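Protein tyrosine phosphatase PRL-1 (Leishmania major, PDB 3S4O) hydrolyses phosphotyrosine in proteins and may act as a virulence factor that supports survival of the parasite inside host macrophages. Local coordinates at residues A[38-41]-A[42-46]; A[143-146]-A[147-150]. One frame throughout, in Å; residues are numbered along the deposited sequence.

Contact 1 of 2, residues A[38-41]-A[42-46]; sequences TYIK and ELQHR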
ATOM      1  N   THR A  38      19.426   2.127  -6.788  1.00 44.44           N
ATOM      2  CA  THR A  38      19.349   0.739  -6.304  1.00 44.08           C
ATOM      3  C   THR A  38      17.926   0.395  -5.880  1.00 41.10           C
ATOM      4  O   THR A  38      17.409  -0.685  -6.167  1.00 40.16           O
ATOM      5  CB  THR A  38      20.267   0.498  -5.093  1.00 46.08           C
ATOM      6  OG1 THR A  38      21.612   0.834  -5.448  1.00 49.22           O
ATOM      7  CG2 THR A  38      20.212  -0.967  -4.652  1.00 46.05           C
ATOM      8  N   TYR A  39      17.310   1.341  -5.188  1.00 40.05           N
ATOM      9  CA  TYR A  39      15.959   1.201  -4.670  1.00 37.75           C
ATOM     10  C   TYR A  39      14.944   1.038  -5.806  1.00 36.01           C
ATOM     11  O   TYR A  39      14.087   0.162  -5.775  1.00 33.92           O
ATOM     12  CB  TYR A  39      15.641   2.442  -3.839  1.00 37.77           C
ATOM     13  CG  TYR A  39      14.334   2.415  -3.081  1.00 35.90           C
ATOM     14  CD1 TYR A  39      13.161   2.835  -3.682  1.00 34.29           C
ATOM     15  CD2 TYR A  39      14.288   2.027  -1.745  1.00 36.23           C
ATOM     16  CE1 TYR A  39      11.968   2.854  -2.996  1.00 33.23           C
ATOM     17  CE2 TYR A  39      13.098   2.039  -1.042  1.00 34.83           C
ATOM     18  CZ  TYR A  39      11.938   2.452  -1.677  1.00 33.63           C
ATOM     19  OH  TYR A  39      10.732   2.466  -1.018  1.00 33.04           O
ATOM     20  N   ILE A  40      15.059   1.889  -6.816  1.00 36.80           N
ATOM     21  CA  ILE A  40      14.191   1.794  -7.984  1.00 36.10           C
ATOM     22  C   ILE A  40      14.347   0.435  -8.673  1.00 37.32           C
ATOM     23  O   ILE A  40      13.358  -0.179  -9.075  1.00 35.42           O
ATOM     24  CB  ILE A  40      14.484   2.876  -9.012  1.00 36.92           C
ATOM     25  CG1 ILE A  40      13.976   4.229  -8.532  1.00 36.23           C
ATOM     26  CG2 ILE A  40      13.818   2.511 -10.340  1.00 36.25           C
ATOM     27  CD1 ILE A  40      14.718   5.390  -9.155  1.00 38.03           C
ATOM     28  N   LYS A  41      15.590  -0.020  -8.811  1.00 40.97           N
ATOM     29  CA  LYS A  41      15.865  -1.342  -9.395  1.00 43.58           C
ATOM     30  C   LYS A  41      15.133  -2.435  -8.617  1.00 42.89           C
ATOM     31  O   LYS A  41      14.529  -3.331  -9.202  1.00 41.30           O
ATOM     32  CB  LYS A  41      17.370  -1.645  -9.423  1.00 47.57           C
ATOM     33  CG  LYS A  41      17.975  -1.585 -10.823  1.00 50.94           C
ATOM     34  CD  LYS A  41      19.343  -2.258 -10.912  1.00 54.59           C
ATOM     35  CE  LYS A  41      19.937  -2.099 -12.323  1.00 57.00           C
ATOM     36  NZ  LYS A  41      21.433  -2.175 -12.345  1.00 60.80           N
ATOM     37  N   GLU A  42      15.195  -2.338  -7.293  1.00 43.78           N
ATOM     38  CA  GLU A  42      14.581  -3.339  -6.413  1.00 45.07           C
ATOM     39  C   GLU A  42      13.049  -3.299  -6.504  1.00 40.49           C
ATOM     40  O   GLU A  42      12.389  -4.320  -6.351  1.00 40.37           O
ATOM     41  CB  GLU A  42      15.050  -3.171  -4.952  1.00 49.43           C
ATOM     42  CG  GLU A  42      16.494  -3.672  -4.656  1.00 56.84           C
ATOM     43  CD  GLU A  42      16.775  -5.092  -5.166  1.00 64.70           C
ATOM     44  OE1 GLU A  42      16.411  -6.065  -4.469  1.00 68.49           O
ATOM     45  OE2 GLU A  42      17.360  -5.234  -6.268  1.00 71.41           O
ATOM     46  N   LEU A  43      12.493  -2.122  -6.765  1.00 36.75           N
ATOM     47  CA  LEU A  43      11.058  -1.999  -7.018  1.00 33.34           C
ATOM     48  C   LEU A  43      10.709  -2.643  -8.378  1.00 33.02           C
ATOM     49  O   LEU A  43       9.732  -3.377  -8.490  1.00 31.77           O
ATOM     50  CB  LEU A  43      10.600  -0.533  -7.004  1.00 31.86           C
ATOM     51  CG  LEU A  43      10.646   0.278  -5.701  1.00 31.29           C
ATOM     52  CD1 LEU A  43      10.148   1.678  -5.992  1.00 30.44           C
ATOM     53  CD2 LEU A  43       9.844  -0.357  -4.591  1.00 29.82           C
ATOM     54  N   GLN A  44      11.511  -2.354  -9.394  1.00 33.64           N
ATOM     55  CA  GLN A  44      11.304  -2.919 -10.731  1.00 34.58           C
ATOM     56  C   GLN A  44      11.414  -4.447 -10.705  1.00 35.42           C
ATOM     57  O   GLN A  44      10.643  -5.143 -11.353  1.00 34.58           O
ATOM     58  CB  GLN A  44      12.334  -2.377 -11.722  1.00 36.13           C
ATOM     59  CG  GLN A  44      12.087  -0.959 -12.213  1.00 35.77           C
ATOM     60  CD  GLN A  44      13.182  -0.510 -13.168  1.00 38.02           C
ATOM     61  OE1 GLN A  44      14.302  -1.021 -13.135  1.00 39.46           O
ATOM     62  NE2 GLN A  44      12.856   0.435 -14.039  1.00 38.74           N
ATOM     63  N   HIS A  45      12.381  -4.943  -9.936  1.00 37.40           N
ATOM     64  CA  HIS A  45      12.631  -6.386  -9.781  1.00 39.19           C
ATOM     65  C   HIS A  45      11.519  -7.118  -9.039  1.00 38.77           C
ATOM     66  O   HIS A  45      11.465  -8.340  -9.066  1.00 40.55           O
ATOM     67  CB  HIS A  45      13.946  -6.623  -9.034  1.00 40.79           C
ATOM     68  CG  HIS A  45      15.154  -6.543  -9.916  1.00 42.76           C
ATOM     69  ND1 HIS A  45      16.279  -7.314  -9.712  1.00 45.29           N
ATOM     70  CD2 HIS A  45      15.410  -5.786 -11.009  1.00 42.96           C
ATOM     71  CE1 HIS A  45      17.177  -7.030 -10.639  1.00 47.25           C
ATOM     72  NE2 HIS A  45      16.674  -6.101 -11.436  1.00 45.70           N
ATOM     73  N   ARG A  46      10.660  -6.369  -8.355  1.00 37.71           N
ATOM     74  CA  ARG A  46       9.489  -6.936  -7.666  1.00 36.34           C
ATOM     75  C   ARG A  46       8.194  -6.553  -8.385  1.00 34.55           C
ATOM     76  O   ARG A  46       7.098  -6.684  -7.831  1.00 33.80           O
ATOM     77  CB  ARG A  46       9.458  -6.465  -6.212  1.00 35.67           C
ATOM     78  CG  ARG A  46      10.461  -7.175  -5.357  1.00 37.79           C
ATOM     79  CD  ARG A  46      10.630  -6.476  -4.035  1.00 38.51           C
ATOM     80  NE  ARG A  46      11.671  -7.102  -3.227  1.00 41.33           N
ATOM     81  CZ  ARG A  46      12.976  -7.015  -3.481  1.00 44.53           C
ATOM     82  NH1 ARG A  46      13.430  -6.305  -4.516  1.00 45.32           N
ATOM     83  NH2 ARG A  46      13.837  -7.646  -2.689  1.00 46.89           N
TER
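L43 reaches back along helix 36-44 to lie against Y39, one turn earlier. Its CB lies 3.5 Å from the carbonyl O of I40. CG moves on to Y39, coming within 3.4 Å of that residue's O, and the branch CD1 ends against the Y39 ring, 3.7 Å from CE1. CD2 brushes the same CE1 more loosely. The ring is met obliquely; Y39 has CG anti to N (chi1 -173°), which lays its CE1 side alongside the leucine. Along the backbone, the amides of E42, L43, Q44 and H45 bond to the carbonyls four residues back; the shortest of these runs from H45 N to K41 O, 2.8 Å.

On the polar side, R46 runs back beside E42, whose chain bends at chi2 (-50°). NH1 of R46 donates to the backbone O of E42 at 2.9 Å and to E42 OE1 at 3.0 Å, the latter a salt bridge. Both acceptors lie close to the guanidinium plane, yet OE1 is approached from above the plane of its carboxylate.

The turn is amphipathic: Y39, I40 and L43 face the protein, with Y39 OH bonded to D29 O and L43 packed on L28, V48 and L51, while E42 and R46 form an i to i+4 salt bridge on the more exposed side, one arginine nitrogen tying both main chain and carboxylate of E42, which should restrain R46 where the chain turns toward strand 48-53.

Contact 2 of 2, residues A[143-146]-A[147-150]; sequences IALI and REKR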
ATOM      1  N   ILE A 143      -5.570  -6.147  10.973  1.00 40.26           N
ATOM      2  CA  ILE A 143      -4.551  -5.594  11.866  1.00 40.46           C
ATOM      3  C   ILE A 143      -3.608  -6.703  12.325  1.00 42.88           C
ATOM      4  O   ILE A 143      -2.389  -6.548  12.298  1.00 43.89           O
ATOM      5  CB  ILE A 143      -5.178  -4.908  13.107  1.00 41.68           C
ATOM      6  CG1 ILE A 143      -5.938  -3.642  12.707  1.00 40.54           C
ATOM      7  CG2 ILE A 143      -4.105  -4.517  14.109  1.00 42.06           C
ATOM      8  CD1 ILE A 143      -6.818  -3.078  13.832  1.00 42.77           C
ATOM      9  N   ALA A 144      -4.183  -7.822  12.741  1.00 45.12           N
ATOM     10  CA  ALA A 144      -3.403  -8.967  13.186  1.00 49.40           C
ATOM     11  C   ALA A 144      -2.485  -9.458  12.065  1.00 50.38           C
ATOM     12  O   ALA A 144      -1.326  -9.790  12.307  1.00 53.70           O
ATOM     13  CB  ALA A 144      -4.325 -10.099  13.644  1.00 51.91           C
ATOM     14  N   LEU A 145      -3.022  -9.500  10.846  1.00 48.60           N
ATOM     15  CA  LEU A 145      -2.294  -9.979   9.667  1.00 50.60           C
ATOM     16  C   LEU A 145      -1.057  -9.125   9.412  1.00 49.33           C
ATOM     17  O   LEU A 145       0.040  -9.644   9.180  1.00 51.99           O
ATOM     18  CB  LEU A 145      -3.198  -9.947   8.430  1.00 50.67           C
ATOM     19  CG  LEU A 145      -2.662 -10.596   7.158  1.00 55.21           C
ATOM     20  CD1 LEU A 145      -1.798 -11.844   7.433  1.00 60.40           C
ATOM     21  CD2 LEU A 145      -3.817 -10.929   6.189  1.00 57.08           C
ATOM     22  N   ILE A 146      -1.250  -7.812   9.476  1.00 45.63           N
ATOM     23  CA  ILE A 146      -0.160  -6.859   9.263  1.00 45.46           C
ATOM     24  C   ILE A 146       0.859  -6.949  10.391  1.00 47.66           C
ATOM     25  O   ILE A 146       2.060  -6.887  10.150  1.00 49.31           O
ATOM     26  CB  ILE A 146      -0.688  -5.404   9.120  1.00 42.44           C
ATOM     27  CG1 ILE A 146      -1.281  -5.208   7.716  1.00 41.86           C
ATOM     28  CG2 ILE A 146       0.417  -4.383   9.377  1.00 43.06           C
ATOM     29  CD1 ILE A 146      -2.341  -4.134   7.609  1.00 39.46           C
ATOM     30  N   ARG A 147       0.369  -7.128  11.614  1.00 48.46           N
ATOM     31  CA  ARG A 147       1.237  -7.249  12.801  1.00 52.14           C
ATOM     32  C   ARG A 147       2.059  -8.548  12.840  1.00 57.40           C
ATOM     33  O   ARG A 147       3.136  -8.595  13.443  1.00 60.86           O
ATOM     34  CB  ARG A 147       0.422  -7.129  14.085  1.00 51.60           C
ATOM     35  CG  ARG A 147       0.030  -5.714  14.407  1.00 48.98           C
ATOM     36  CD  ARG A 147      -0.825  -5.650  15.643  1.00 50.12           C
ATOM     37  NE  ARG A 147      -1.144  -4.267  15.971  1.00 48.97           N
ATOM     38  CZ  ARG A 147      -2.077  -3.893  16.836  1.00 50.45           C
ATOM     39  NH1 ARG A 147      -2.797  -4.798  17.492  1.00 52.86           N
ATOM     40  NH2 ARG A 147      -2.289  -2.600  17.056  1.00 50.11           N
ATOM     41  N   GLU A 148       1.541  -9.598  12.217  1.00 59.25           N
ATOM     42  CA  GLU A 148       2.301 -10.845  12.059  1.00 66.64           C
ATOM     43  C   GLU A 148       3.635 -10.524  11.414  1.00 69.38           C
ATOM     44  O   GLU A 148       4.703 -10.900  11.909  1.00 74.25           O
ATOM     45  CB  GLU A 148       1.590 -11.839  11.128  1.00 68.46           C
ATOM     46  CG  GLU A 148       0.692 -12.890  11.800  1.00 72.32           C
ATOM     47  CD  GLU A 148      -0.203 -13.625  10.798  1.00 73.02           C
ATOM     48  OE1 GLU A 148       0.357 -14.091   9.782  1.00 75.23           O
ATOM     49  OE2 GLU A 148      -1.442 -13.740  11.021  1.00 72.51           O
ATOM     50  N   LYS A 149       3.544  -9.815  10.294  1.00 67.44           N
ATOM     51  CA  LYS A 149       4.700  -9.553   9.446  1.00 70.26           C
ATOM     52  C   LYS A 149       5.474  -8.308   9.879  1.00 68.57           C
ATOM     53  O   LYS A 149       6.673  -8.209   9.651  1.00 72.51           O
ATOM     54  CB  LYS A 149       4.255  -9.430   7.988  1.00 69.71           C
ATOM     55  CG  LYS A 149       3.341 -10.570   7.526  1.00 70.79           C
ATOM     56  CD  LYS A 149       3.574 -10.940   6.062  1.00 74.53           C
ATOM     57  CE  LYS A 149       4.736 -11.914   5.871  1.00 81.97           C
ATOM     58  NZ  LYS A 149       4.600 -12.721   4.627  1.00 85.60           N
ATOM     59  N   ARG A 150       4.772  -7.376  10.513  1.00 63.33           N
ATOM     60  CA  ARG A 150       5.350  -6.109  10.967  1.00 63.15           C
ATOM     61  C   ARG A 150       4.954  -5.815  12.417  1.00 61.94           C
ATOM     62  O   ARG A 150       3.884  -5.266  12.684  1.00 58.57           O
ATOM     63  CB  ARG A 150       4.883  -4.982  10.032  1.00 59.55           C
ATOM     64  CG  ARG A 150       5.880  -3.841   9.802  1.00 61.73           C
ATOM     65  CD  ARG A 150       6.252  -3.796   8.335  1.00 63.05           C
ATOM     66  NE  ARG A 150       7.057  -2.623   8.011  1.00 64.60           N
ATOM     67  CZ  ARG A 150       8.026  -2.580   7.098  1.00 68.53           C
ATOM     68  NH1 ARG A 150       8.348  -3.652   6.382  1.00 71.23           N
ATOM     69  NH2 ARG A 150       8.684  -1.448   6.904  1.00 71.09           N
TER
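I143 and R147 run side by side, one turn apart on helix 139-149, and theirs is the closest side-chain meeting here. Methyl CG2 of I143 sits over the centre of one face of the R147 guanidinium, 3.5 Å from CZ and equally near NE. The arginine reaches this position with an extended chain (chi2 and chi3 both 177°), its CD also passing the isoleucine. The contact is apolar against a flat cationic group, and it leaves the N-H edge to hydrogen bond: NE donates to A153 O and NH2 to I154 O, so the methyl over one face and the carbonyls bonded to NE and NH2 probably limit how far the guanidinium can turn.

A second, looser side-chain contact lies between L145 and E148. They cross at an angle, CD1 of the leucine coming to 3.9 Å from E148 OE1.

Backbone bonds make up the rest. R147 N donates to I143 O at 2.9 Å, and E148 N to A144 O at the same length. The four-residue spacing returns at R150 N, which donates to I146 O at 2.8 Å; in between, K149 N makes a weak bond, three residues back, to the same oxygen at 3.3 Å. Two amides therefore converge on one carbonyl as the helix finishes, R150 being the first residue to leave helical geometry. From there the R150 side chain donates through NH1 to T8 OG1 and, weakly, through NE to G119 O of the phosphatase P-loop, which holds thiosulfate here.

Around this turn, helix 156-164 covers I143 and R147 through M159, helix 122-133 packs on L145 and I146 through L131, P124 and A128, and strand 7-13 meets I146 with I10 and K149 with T8.

Going from the N terminus, contact 1 comes first, inside helix 36-44 and the turn after it, and it ends before contact 2 begins in helix 139-149. Neither closes a long loop: each joins neighbouring turns of a single helix, and the two are in series, neither nested nor crossed. Their centres lie 24 Å apart, with nearest atoms about 9 Å apart. Contact 1 belongs to the helix resting on strands 21-28 and 48-53; contact 2 belongs to the helical group with 122-133 and 156-164, beside edge strand 7-13. D29 relates to both, through its backbone O to contact 1 and by a long, weak ion pair to R150 of contact 2.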